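Local coordinates for CRISPR-associated endonuclease Cas12b (Alicyclobacillus acidoterrestris, PDB 5U31), which uses a guide RNA to find PAM-flanked target DNA and cuts it with a RuvC-type nuclease domain in bacterial antiviral defence, at residues Gly560-Val570 against Pro841-Ala849; Lys811-Leu822 against Glu879-Leu889. The protein carries 3 engineered substitutions. All coordinates share one frame; numbering follows the deposited sequence.

How the interactions relate
Interaction 1 is a parallel strand pair in the RuvC core, and interaction 2 is the helix packing that lies against one face of it; their centres are 12 Å apart. They meet at a probable hydrogen bond from Cys-843 N to Ala-821 O (2.8 Å), and Leu-561 CD1 comes within 3.4 Å of His-887 O. Ile-817 of interaction 2 packs on Met-568 and Val-570 of interaction 1. The strand pair carries the inferred catalytic position now occupied by the engineered Ala-849, with Ala-571, another, directly after Val-570. The Ile-817 and Ala-571 side chains are about 10 Å apart, and other residues of helix 811-822 contact the guide RNA.

Interaction 1: Gly560-Val570 against Pro841-Ala849; sequences GLLSGLRVMSV and PPCQLILLA. Engineered in segment 841-849: Ala-849 (natural residue Glu).
Arg-566 lays one face of its guanidinium over the ring of Pro-841, whose CB sits above the centre of the group, 3.5 Å from NH2. The arginine chain is extended from CG to NE and passes Pro-842 O on the way; its charge is met by Asp-552 and Glu-616, leaving the proline as an apolar cover. Next along, Gln-844 ties the turn 560-563 to the backbone at Arg-566. A bend at chi2 (79°) swings its amide back over segment 560-570, where OE1 accepts from Arg-566 N at 2.8 Å, nearly straight at 170° and in the carbonyl plane. NE2 reaches Leu-561 O at 3.3 Å, standing well above that carbonyl plane and not on a lone pair. Leu-561 turns CD2 onto the ring of Pro-842 (3.7 Å to CG).

From there the two backbones run as parallel strands, their short axes 27° apart. Met-568 bonds the neighbouring strand with both its N and its O: N to Leu-845 O at 2.9 Å, O from Leu-847 N. Side chains alternate between the faces. On one, Val-567 lies beside Leu-845, CG1 to CD2 3.8 Å, with Ser-569 and Leu-847 following; helix 977-990 covers this face, and Ser-569 OG bonds to Ala-982 O. On the other, selenomethionine Met-568 runs alongside Ile-846, its CE 3.9 Å from CG1, while Val-570 crosses Ile-846 and flanks CD2 of Leu-848; helix 796-822 closes that side. In this mixed sheet strand 566-572 is parallel to 845-850 and antiparallel to 578-587. Inferred catalytic positions on the two parallel neighbours, among them the engineered Ala-849 (Glu in the natural protein), are as expected of RuvC's RNase H-like fold.

Interaction 2: Lys811-Leu822 against Glu879-Leu889; sequences KKLADRIIMEAL and ELINQAQVHDL. With nucleotides of chain B.
The His-887 imidazole takes CD1 of Leu-822 over one face, a CH-pi contact 3.9 Å from CD1 to the ring centroid and 25° off the normal, displaced toward the rim on the ND1 side. Gln-883 O lies in plane at the ring edge, and CG2 of Ile-818 approaches obliquely near CD2. The other flat group is the Gln-883 amide, which rests on Ala-814 CB. Its NE2 bonds in the amide plane to two oxygens: Lys-811 O at 3.3 Å, on a lone pair of that carbonyl, and Glu-879 OE1 at 3.2 Å, on the anti lone pair. Since Lys-811 O also takes the helical bond from Asp-815 N, it accepts twice, and the paired bonds fix the rotation of the amide.

Gln-883 is thus a knob in the hole formed by Lys-811, Ala-814, Asp-815 and Ile-818; the axes of helix 811-822 and helix 879-884 cross at -55°. Helix 873-884 belongs to the beta-alpha-beta connection between the parallel neighbouring strands 845-850 and 890-895 of the RuvC RNase H-like fold, and packs here on the long helix 796-822.

Toward Leu-822 the contact turns apolar. Ile-818 has CG1 beside the backbone N (chi1 -71°), sending CD1 to Gln-883 CB and leaving CG2 for His-887 and Leu-889. Leu-880 and Ile-818 overlap head to tail, CD2 to CG1 3.7 Å, while Leu-822 CD2 meets Leu-889 CD2 at 3.6 Å.

Both segments serve the guide RNA. Gln-883 binds it, with OE1 3.7 Å from OP1 of C92 of chain B. Lys-811 NZ bonds to O2' of that nucleotide at 3.0 Å, besides a phosphate and Glu-807. Farther along, G9 of chain B turns its N2 to Glu-820 OE2 and its O6 to the edge of the Arg-816 guanidinium.

Interaction 1: Gly560-Val570 against Pro841-Ala849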
loop_
_atom_site.group_PDB
_atom_site.type_symbol
_atom_site.label_atom_id
_atom_site.label_comp_id
_atom_site.label_asym_id
_atom_site.label_seq_id
_atom_site.Cartn_x
_atom_site.Cartn_y
_atom_site.Cartn_z
ATOM N N GLY A 560 13.185 -27.254 12.782
ATOM C CA GLY A 560 14.497 -27.186 12.172
ATOM C C GLY A 560 15.104 -25.809 12.056
ATOM O O GLY A 560 16.137 -25.661 11.388
ATOM N N LEU A 561 14.514 -24.788 12.679
ATOM C CA LEU A 561 15.039 -23.434 12.556
ATOM C C LEU A 561 16.385 -23.258 13.243
ATOM O O LEU A 561 17.079 -22.276 12.966
ATOM C CB LEU A 561 14.039 -22.433 13.128
ATOM C CG LEU A 561 12.804 -22.169 12.270
ATOM C CD1 LEU A 561 11.792 -21.346 13.046
ATOM C CD2 LEU A 561 13.199 -21.460 10.977
ATOM N N LEU A 562 16.771 -24.171 14.130
ATOM C CA LEU A 562 18.042 -24.062 14.830
ATOM C C LEU A 562 19.110 -24.964 14.233
ATOM O O LEU A 562 20.180 -25.122 14.831
ATOM C CB LEU A 562 17.859 -24.371 16.318
ATOM C CG LEU A 562 17.074 -23.363 17.166
ATOM C CD1 LEU A 562 17.605 -23.340 18.593
ATOM C CD2 LEU A 562 17.107 -21.964 16.562
ATOM N N SER A 563 18.849 -25.550 13.068
ATOM C CA SER A 563 19.797 -26.433 12.402
ATOM C C SER A 563 19.785 -26.115 10.917
ATOM O O SER A 563 18.737 -26.206 10.268
ATOM C CB SER A 563 19.445 -27.900 12.642
ATOM O OG SER A 563 18.195 -28.221 12.057
ATOM N N GLY A 564 20.943 -25.750 10.381
ATOM C CA GLY A 564 21.046 -25.311 9.009
ATOM C C GLY A 564 20.862 -23.811 8.876
ATOM O O GLY A 564 20.511 -23.100 9.821
ATOM N N LEU A 565 21.113 -23.324 7.663
ATOM C CA LEU A 565 20.999 -21.894 7.375
ATOM C C LEU A 565 20.529 -21.760 5.929
ATOM O O LEU A 565 21.324 -21.928 5.000
ATOM C CB LEU A 565 22.326 -21.186 7.610
ATOM C CG LEU A 565 22.304 -19.657 7.641
ATOM C CD1 LEU A 565 21.292 -19.152 8.660
ATOM C CD2 LEU A 565 23.690 -19.111 7.942
ATOM N N ARG A 566 19.242 -21.463 5.750
ATOM C CA ARG A 566 18.625 -21.388 4.434
ATOM C C ARG A 566 17.898 -20.063 4.262
ATOM O O ARG A 566 17.330 -19.518 5.211
ATOM C CB ARG A 566 17.629 -22.530 4.206
ATOM C CG ARG A 566 18.248 -23.904 4.191
ATOM C CD ARG A 566 17.192 -24.992 4.263
ATOM N NE ARG A 566 17.788 -26.285 3.957
ATOM C CZ ARG A 566 18.404 -27.047 4.851
ATOM N NH1 ARG A 566 18.934 -28.205 4.483
ATOM N NH2 ARG A 566 18.487 -26.652 6.113
ATOM N N VAL A 567 17.904 -19.565 3.029
ATOM C CA VAL A 567 17.254 -18.311 2.672
ATOM C C VAL A 567 16.331 -18.573 1.492
ATOM O O VAL A 567 16.724 -19.236 0.527
ATOM C CB VAL A 567 18.279 -17.216 2.318
ATOM C CG1 VAL A 567 17.568 -15.945 1.881
ATOM C CG2 VAL A 567 19.205 -16.944 3.492
HETATM N N MSE A 568 15.112 -18.057 1.567
HETATM C CA MSE A 568 14.196 -18.174 0.444
HETATM C C MSE A 568 13.953 -16.811 -0.189
HETATM O O MSE A 568 13.524 -15.878 0.484
HETATM C CB MSE A 568 12.872 -18.788 0.887
HETATM C CG MSE A 568 11.945 -19.102 -0.265
HETATM SE SE MSE A 568 10.185 -19.664 0.332
HETATM C CE MSE A 568 9.591 -17.966 1.075
ATOM N N SER A 569 14.240 -16.691 -1.481
ATOM C CA SER A 569 13.990 -15.451 -2.198
ATOM C C SER A 569 12.647 -15.541 -2.904
ATOM O O SER A 569 12.246 -16.612 -3.363
ATOM C CB SER A 569 15.105 -15.155 -3.202
ATOM O OG SER A 569 15.306 -16.245 -4.077
ATOM N N VAL A 570 11.947 -14.414 -2.972
ATOM C CA VAL A 570 10.576 -14.374 -3.458
ATOM C C VAL A 570 10.455 -13.275 -4.498
ATOM O O VAL A 570 10.815 -12.123 -4.234
ATOM C CB VAL A 570 9.574 -14.135 -2.314
ATOM C CG1 VAL A 570 8.152 -14.123 -2.848
ATOM C CG2 VAL A 570 9.741 -15.182 -1.237
ATOM N N PRO A 841 13.277 -28.801 5.337
ATOM C CA PRO A 841 13.827 -27.963 6.397
ATOM C C PRO A 841 13.466 -26.510 6.167
ATOM O O PRO A 841 13.374 -26.049 5.014
ATOM C CB PRO A 841 15.339 -28.193 6.276
ATOM C CG PRO A 841 15.462 -29.529 5.641
ATOM C CD PRO A 841 14.316 -29.611 4.681
ATOM N N PRO A 842 13.271 -25.744 7.234
ATOM C CA PRO A 842 12.800 -24.368 7.077
ATOM C C PRO A 842 13.918 -23.416 6.680
ATOM O O PRO A 842 15.110 -23.712 6.796
ATOM C CB PRO A 842 12.260 -24.023 8.467
ATOM C CG PRO A 842 13.141 -24.797 9.376
ATOM C CD PRO A 842 13.468 -26.094 8.652
ATOM N N CYS A 843 13.498 -22.249 6.202
ATOM C CA CYS A 843 14.393 -21.151 5.870
ATOM C C CYS A 843 14.288 -20.090 6.953
ATOM O O CYS A 843 13.183 -19.697 7.334
ATOM C CB CYS A 843 14.034 -20.540 4.515
ATOM S SG CYS A 843 13.911 -21.705 3.160
ATOM N N GLN A 844 15.434 -19.619 7.440
ATOM C CA GLN A 844 15.421 -18.611 8.490
ATOM C C GLN A 844 15.175 -17.205 7.960
ATOM O O GLN A 844 14.842 -16.316 8.751
ATOM C CB GLN A 844 16.733 -18.643 9.279
ATOM C CG GLN A 844 16.965 -19.928 10.068
ATOM C CD GLN A 844 17.467 -21.054 9.195
ATOM O OE1 GLN A 844 17.917 -20.825 8.074
ATOM N NE2 GLN A 844 17.386 -22.282 9.697
ATOM N N LEU A 845 15.309 -16.983 6.655
ATOM C CA LEU A 845 15.143 -15.658 6.077
ATOM C C LEU A 845 14.312 -15.750 4.805
ATOM O O LEU A 845 14.494 -16.666 3.998
ATOM C CB LEU A 845 16.504 -15.017 5.776
ATOM C CG LEU A 845 16.558 -13.760 4.908
ATOM C CD1 LEU A 845 15.790 -12.620 5.550
ATOM C CD2 LEU A 845 18.004 -13.366 4.671
ATOM N N ILE A 846 13.395 -14.799 4.644
ATOM C CA ILE A 846 12.646 -14.605 3.407
ATOM C C ILE A 846 13.185 -13.346 2.745
ATOM O O ILE A 846 13.101 -12.252 3.315
ATOM C CB ILE A 846 11.137 -14.487 3.666
ATOM C CG1 ILE A 846 10.575 -15.810 4.170
ATOM C CG2 ILE A 846 10.404 -14.062 2.408
ATOM C CD1 ILE A 846 9.164 -15.693 4.650
ATOM N N LEU A 847 13.739 -13.496 1.546
ATOM C CA LEU A 847 14.418 -12.403 0.856
ATOM C C LEU A 847 13.532 -11.899 -0.279
ATOM O O LEU A 847 13.409 -12.553 -1.319
ATOM C CB LEU A 847 15.777 -12.859 0.328
ATOM C CG LEU A 847 16.642 -11.740 -0.251
ATOM C CD1 LEU A 847 16.940 -10.706 0.812
ATOM C CD2 LEU A 847 17.925 -12.295 -0.831
ATOM N N LEU A 848 12.922 -10.736 -0.079
ATOM C CA LEU A 848 12.106 -10.106 -1.105
ATOM C C LEU A 848 12.931 -9.103 -1.903
ATOM O O LEU A 848 14.069 -8.780 -1.560
ATOM C CB LEU A 848 10.906 -9.406 -0.474
ATOM C CG LEU A 848 9.867 -10.281 0.213
ATOM C CD1 LEU A 848 8.967 -9.405 1.036
ATOM C CD2 LEU A 848 9.069 -10.993 -0.832
ATOM N N ALA A 849 12.343 -8.599 -2.980
ATOM C CA ALA A 849 12.976 -7.523 -3.726
ATOM C C ALA A 849 12.674 -6.190 -3.059
ATOM O O ALA A 849 11.568 -5.962 -2.560
ATOM C CB ALA A 849 12.497 -7.509 -5.177
#

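Interaction 2: Lys811-Leu822 against Glu879-Leu889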
loop_
_atom_site.group_PDB
_atom_site.type_symbol
_atom_site.label_atom_id
_atom_site.label_comp_id
_atom_site.label_asym_id
_atom_site.label_seq_id
_atom_site.Cartn_x
_atom_site.Cartn_y
_atom_site.Cartn_z
ATOM N N LYS A 811 -3.941 -12.008 2.423
ATOM C CA LYS A 811 -3.605 -12.839 3.570
ATOM C C LYS A 811 -3.205 -14.241 3.135
ATOM O O LYS A 811 -2.332 -14.863 3.753
ATOM C CB LYS A 811 -4.781 -12.887 4.540
ATOM C CG LYS A 811 -5.110 -11.556 5.155
ATOM C CD LYS A 811 -6.380 -11.639 5.971
ATOM C CE LYS A 811 -6.668 -10.327 6.680
ATOM N NZ LYS A 811 -7.966 -10.377 7.396
ATOM N N LYS A 812 -3.837 -14.760 2.083
ATOM C CA LYS A 812 -3.472 -16.086 1.603
ATOM C C LYS A 812 -2.132 -16.065 0.880
ATOM O O LYS A 812 -1.397 -17.060 0.912
ATOM C CB LYS A 812 -4.575 -16.634 0.700
ATOM C CG LYS A 812 -5.853 -16.971 1.453
ATOM C CD LYS A 812 -6.935 -17.460 0.520
ATOM C CE LYS A 812 -8.137 -17.982 1.281
ATOM N NZ LYS A 812 -9.164 -18.517 0.346
ATOM N N LEU A 813 -1.797 -14.945 0.235
ATOM C CA LEU A 813 -0.482 -14.798 -0.383
ATOM C C LEU A 813 0.620 -14.873 0.664
ATOM O O LEU A 813 1.567 -15.656 0.532
ATOM C CB LEU A 813 -0.408 -13.470 -1.132
ATOM C CG LEU A 813 0.343 -13.386 -2.461
ATOM C CD1 LEU A 813 0.630 -11.925 -2.767
ATOM C CD2 LEU A 813 1.632 -14.202 -2.470
ATOM N N ALA A 814 0.511 -14.054 1.714
ATOM C CA ALA A 814 1.522 -14.055 2.764
ATOM C C ALA A 814 1.606 -15.411 3.456
ATOM O O ALA A 814 2.702 -15.883 3.781
ATOM C CB ALA A 814 1.227 -12.949 3.776
ATOM N N ASP A 815 0.464 -16.059 3.690
ATOM C CA ASP A 815 0.512 -17.347 4.365
ATOM C C ASP A 815 1.196 -18.396 3.498
ATOM O O ASP A 815 2.001 -19.190 3.998
ATOM C CB ASP A 815 -0.893 -17.797 4.756
ATOM C CG ASP A 815 -0.889 -19.104 5.514
ATOM O OD1 ASP A 815 -0.557 -19.103 6.722
ATOM O OD2 ASP A 815 -1.209 -20.136 4.892
ATOM N N ARG A 816 0.902 -18.403 2.193
ATOM C CA ARG A 816 1.575 -19.333 1.292
ATOM C C ARG A 816 3.083 -19.142 1.334
ATOM O O ARG A 816 3.839 -20.119 1.395
ATOM C CB ARG A 816 1.061 -19.163 -0.139
ATOM C CG ARG A 816 -0.145 -20.025 -0.470
ATOM C CD ARG A 816 -0.038 -20.618 -1.866
ATOM N NE ARG A 816 1.053 -21.581 -1.970
ATOM C CZ ARG A 816 1.329 -22.282 -3.066
ATOM N NH1 ARG A 816 2.340 -23.138 -3.073
ATOM N NH2 ARG A 816 0.591 -22.124 -4.157
ATOM N N ILE A 817 3.539 -17.888 1.309
ATOM C CA ILE A 817 4.973 -17.620 1.339
ATOM C C ILE A 817 5.580 -18.130 2.638
ATOM O O ILE A 817 6.662 -18.726 2.647
ATOM C CB ILE A 817 5.237 -16.118 1.137
ATOM C CG1 ILE A 817 4.696 -15.652 -0.219
ATOM C CG2 ILE A 817 6.721 -15.823 1.255
ATOM C CD1 ILE A 817 4.741 -14.145 -0.418
ATOM N N ILE A 818 4.878 -17.930 3.753
ATOM C CA ILE A 818 5.424 -18.306 5.050
ATOM C C ILE A 818 5.393 -19.816 5.230
ATOM O O ILE A 818 6.365 -20.419 5.700
ATOM C CB ILE A 818 4.664 -17.573 6.166
ATOM C CG1 ILE A 818 5.038 -16.099 6.127
ATOM C CG2 ILE A 818 4.963 -18.174 7.530
ATOM C CD1 ILE A 818 4.554 -15.349 7.288
HETATM N N MSE A 819 4.295 -20.450 4.850
HETATM C CA MSE A 819 4.209 -21.899 4.923
HETATM C C MSE A 819 5.297 -22.592 4.099
HETATM O O MSE A 819 5.852 -23.603 4.527
HETATM C CB MSE A 819 2.829 -22.352 4.477
HETATM C CG MSE A 819 1.769 -22.037 5.507
HETATM SE SE MSE A 819 2.189 -22.859 7.227
HETATM C CE MSE A 819 1.253 -21.573 8.370
ATOM N N GLU A 820 5.607 -22.034 2.925
ATOM C CA GLU A 820 6.698 -22.569 2.116
ATOM C C GLU A 820 8.051 -22.304 2.764
ATOM O O GLU A 820 8.919 -23.185 2.785
ATOM C CB GLU A 820 6.653 -21.970 0.711
ATOM C CG GLU A 820 6.149 -22.930 -0.353
ATOM C CD GLU A 820 7.228 -23.861 -0.863
ATOM O OE1 GLU A 820 8.411 -23.482 -0.801
ATOM O OE2 GLU A 820 6.897 -24.973 -1.318
ATOM N N ALA A 821 8.249 -21.095 3.296
ATOM C CA ALA A 821 9.507 -20.778 3.961
ATOM C C ALA A 821 9.762 -21.714 5.136
ATOM O O ALA A 821 10.884 -22.199 5.321
ATOM C CB ALA A 821 9.503 -19.321 4.422
ATOM N N LEU A 822 8.728 -21.994 5.932
ATOM C CA LEU A 822 8.875 -22.911 7.055
ATOM C C LEU A 822 9.045 -24.358 6.610
ATOM O O LEU A 822 9.484 -25.191 7.410
ATOM C CB LEU A 822 7.670 -22.790 7.985
ATOM C CG LEU A 822 7.561 -21.437 8.683
ATOM C CD1 LEU A 822 6.156 -21.198 9.208
ATOM C CD2 LEU A 822 8.564 -21.389 9.811
ATOM N N GLU A 879 2.145 -7.365 5.165
ATOM C CA GLU A 879 1.442 -8.532 5.684
ATOM C C GLU A 879 2.407 -9.671 5.975
ATOM O O GLU A 879 2.152 -10.478 6.873
ATOM C CB GLU A 879 0.362 -8.983 4.705
ATOM C CG GLU A 879 -0.569 -10.061 5.255
ATOM C CD GLU A 879 -1.409 -9.593 6.442
ATOM O OE1 GLU A 879 -1.686 -10.422 7.337
ATOM O OE2 GLU A 879 -1.800 -8.404 6.479
ATOM N N LEU A 880 3.519 -9.744 5.237
ATOM C CA LEU A 880 4.530 -10.757 5.517
ATOM C C LEU A 880 5.180 -10.524 6.873
ATOM O O LEU A 880 5.334 -11.458 7.669
ATOM C CB LEU A 880 5.589 -10.758 4.418
ATOM C CG LEU A 880 5.399 -11.792 3.315
ATOM C CD1 LEU A 880 6.595 -11.774 2.388
ATOM C CD2 LEU A 880 5.209 -13.170 3.923
ATOM N N ILE A 881 5.579 -9.280 7.148
ATOM C CA ILE A 881 6.223 -8.968 8.420
ATOM C C ILE A 881 5.282 -9.266 9.581
ATOM O O ILE A 881 5.708 -9.767 10.629
ATOM C CB ILE A 881 6.697 -7.504 8.423
ATOM C CG1 ILE A 881 7.654 -7.277 7.249
ATOM C CG2 ILE A 881 7.356 -7.154 9.750
ATOM C CD1 ILE A 881 8.322 -5.928 7.247
ATOM N N ASN A 882 3.990 -8.971 9.409
ATOM C CA ASN A 882 2.992 -9.322 10.415
ATOM C C ASN A 882 2.989 -10.820 10.683
ATOM O O ASN A 882 3.192 -11.266 11.818
ATOM C CB ASN A 882 1.600 -8.878 9.959
ATOM C CG ASN A 882 1.221 -7.511 10.474
ATOM O OD1 ASN A 882 2.082 -6.672 10.742
ATOM N ND2 ASN A 882 -0.081 -7.276 10.620
ATOM N N GLN A 883 2.756 -11.612 9.636
ATOM C CA GLN A 883 2.523 -13.036 9.806
ATOM C C GLN A 883 3.787 -13.798 10.172
ATOM O O GLN A 883 3.695 -14.938 10.641
ATOM C CB GLN A 883 1.907 -13.619 8.535
ATOM C CG GLN A 883 0.530 -13.088 8.188
ATOM C CD GLN A 883 -0.212 -14.007 7.227
ATOM O OE1 GLN A 883 0.028 -15.218 7.196
ATOM N NE2 GLN A 883 -1.115 -13.437 6.438
ATOM N N ALA A 884 4.961 -13.206 9.976
ATOM C CA ALA A 884 6.208 -13.908 10.240
ATOM C C ALA A 884 6.652 -13.824 11.693
ATOM O O ALA A 884 7.514 -14.610 12.101
ATOM C CB ALA A 884 7.322 -13.364 9.341
ATOM N N GLN A 885 6.079 -12.907 12.480
ATOM C CA GLN A 885 6.607 -12.627 13.813
ATOM C C GLN A 885 6.578 -13.871 14.694
ATOM O O GLN A 885 7.580 -14.216 15.332
ATOM C CB GLN A 885 5.813 -11.485 14.450
ATOM C CG GLN A 885 6.442 -10.888 15.705
ATOM C CD GLN A 885 5.781 -9.579 16.119
ATOM O OE1 GLN A 885 4.830 -9.122 15.483
ATOM N NE2 GLN A 885 6.286 -8.973 17.188
ATOM N N VAL A 886 5.442 -14.573 14.717
ATOM C CA VAL A 886 5.279 -15.724 15.601
ATOM C C VAL A 886 6.230 -16.850 15.231
ATOM O O VAL A 886 6.642 -17.633 16.095
ATOM C CB VAL A 886 3.825 -16.220 15.565
ATOM C CG1 VAL A 886 3.542 -17.078 16.769
ATOM C CG2 VAL A 886 2.871 -15.056 15.495
ATOM N N HIS A 887 6.574 -16.971 13.954
ATOM C CA HIS A 887 7.359 -18.101 13.480
ATOM C C HIS A 887 8.859 -17.864 13.556
ATOM O O HIS A 887 9.625 -18.759 13.186
ATOM C CB HIS A 887 6.965 -18.442 12.042
ATOM C CG HIS A 887 5.498 -18.670 11.859
ATOM N ND1 HIS A 887 4.877 -19.845 12.223
ATOM C CD2 HIS A 887 4.528 -17.870 11.353
ATOM C CE1 HIS A 887 3.586 -19.760 11.945
ATOM N NE2 HIS A 887 3.350 -18.572 11.417
ATOM N N ASP A 888 9.292 -16.690 14.021
ATOM C CA ASP A 888 10.711 -16.333 14.081
ATOM C C ASP A 888 11.356 -16.314 12.695
ATOM O O ASP A 888 12.536 -16.643 12.543
ATOM C CB ASP A 888 11.486 -17.273 15.011
ATOM C CG ASP A 888 10.978 -17.239 16.430
ATOM O OD1 ASP A 888 10.824 -16.129 16.977
ATOM O OD2 ASP A 888 10.730 -18.320 16.999
ATOM N N LEU A 889 10.590 -15.935 11.672
ATOM C CA LEU A 889 11.089 -15.809 10.308
ATOM C C LEU A 889 11.466 -14.364 10.026
ATOM O O LEU A 889 10.649 -13.458 10.219
ATOM C CB LEU A 889 10.042 -16.255 9.290
ATOM C CG LEU A 889 9.599 -17.707 9.326
ATOM C CD1 LEU A 889 8.686 -17.976 8.150
ATOM C CD2 LEU A 889 10.820 -18.595 9.286
ATOM P P A B 91 -5.554 -22.691 5.037
ATOM O OP1 A B 91 -4.113 -23.064 5.050
ATOM O OP2 A B 91 -6.529 -23.417 5.889
ATOM O "O5'" A B 91 -5.631 -21.136 5.358
ATOM C "C5'" A B 91 -4.739 -20.249 4.712
ATOM C "C4'" A B 91 -5.239 -18.830 4.732
ATOM O "O4'" A B 91 -6.593 -18.765 4.220
ATOM C "C3'" A B 91 -5.338 -18.181 6.096
ATOM O "O3'" A B 91 -4.084 -17.740 6.580
ATOM C "C2'" A B 91 -6.326 -17.056 5.843
ATOM O "O2'" A B 91 -5.692 -15.990 5.155
ATOM C "C1'" A B 91 -7.296 -17.730 4.874
ATOM N N9 A B 91 -8.467 -18.308 5.564
ATOM C C8 A B 91 -8.722 -19.623 5.860
ATOM N N7 A B 91 -9.867 -19.802 6.476
ATOM C C5 A B 91 -10.399 -18.522 6.593
ATOM C C6 A B 91 -11.595 -18.026 7.152
ATOM N N6 A B 91 -12.528 -18.782 7.730
ATOM N N1 A B 91 -11.810 -16.696 7.094
ATOM C C2 A B 91 -10.888 -15.921 6.517
ATOM N N3 A B 91 -9.731 -16.264 5.961
ATOM C C4 A B 91 -9.544 -17.595 6.031
ATOM P P C B 92 -3.759 -17.836 8.146
ATOM O OP1 C B 92 -2.284 -17.817 8.350
ATOM O OP2 C B 92 -4.500 -19.015 8.657
ATOM O "O5'" C B 92 -4.461 -16.539 8.755
ATOM C "C5'" C B 92 -4.162 -15.235 8.270
ATOM C "C4'" C B 92 -5.267 -14.251 8.580
ATOM O "O4'" C B 92 -6.511 -14.708 7.989
ATOM C "C3'" C B 92 -5.606 -14.058 10.049
ATOM O "O3'" C B 92 -4.734 -13.153 10.693
ATOM C "C2'" C B 92 -7.044 -13.563 10.000
ATOM O "O2'" C B 92 -7.084 -12.183 9.673
ATOM C "C1'" C B 92 -7.598 -14.351 8.814
ATOM N N1 C B 92 -8.304 -15.586 9.231
ATOM C C2 C B 92 -9.635 -15.493 9.658
ATOM O O2 C B 92 -10.193 -14.384 9.684
ATOM N N3 C B 92 -10.289 -16.615 10.034
ATOM C C4 C B 92 -9.669 -17.791 9.994
ATOM N N4 C B 92 -10.354 -18.867 10.376
ATOM C C5 C B 92 -8.316 -17.917 9.565
ATOM C C6 C B 92 -7.677 -16.800 9.193
ATOM P P G B 9 10.489 -32.250 -4.595
ATOM O OP1 G B 9 10.380 -32.119 -3.122
ATOM O OP2 G B 9 11.331 -33.322 -5.187
ATOM O "O5'" G B 9 9.017 -32.410 -5.181
ATOM C "C5'" G B 9 7.939 -31.607 -4.709
ATOM C "C4'" G B 9 6.732 -31.753 -5.602
ATOM O "O4'" G B 9 5.568 -31.136 -4.982
ATOM C "C3'" G B 9 6.865 -31.125 -6.991
ATOM O "O3'" G B 9 6.273 -31.984 -7.958
ATOM C "C2'" G B 9 6.037 -29.849 -6.872
ATOM O "O2'" G B 9 5.505 -29.374 -8.089
ATOM C "C1'" G B 9 4.938 -30.289 -5.916
ATOM N N9 G B 9 4.289 -29.185 -5.210
ATOM C C8 G B 9 2.963 -28.839 -5.307
ATOM N N7 G B 9 2.653 -27.799 -4.587
ATOM C C5 G B 9 3.850 -27.433 -3.986
ATOM C C6 G B 9 4.132 -26.372 -3.092
ATOM O O6 G B 9 3.359 -25.521 -2.639
ATOM N N1 G B 9 5.469 -26.356 -2.721
ATOM C C2 G B 9 6.421 -27.240 -3.154
ATOM N N2 G B 9 7.655 -27.035 -2.669
ATOM N N3 G B 9 6.177 -28.237 -3.989
ATOM C C4 G B 9 4.877 -28.273 -4.363
#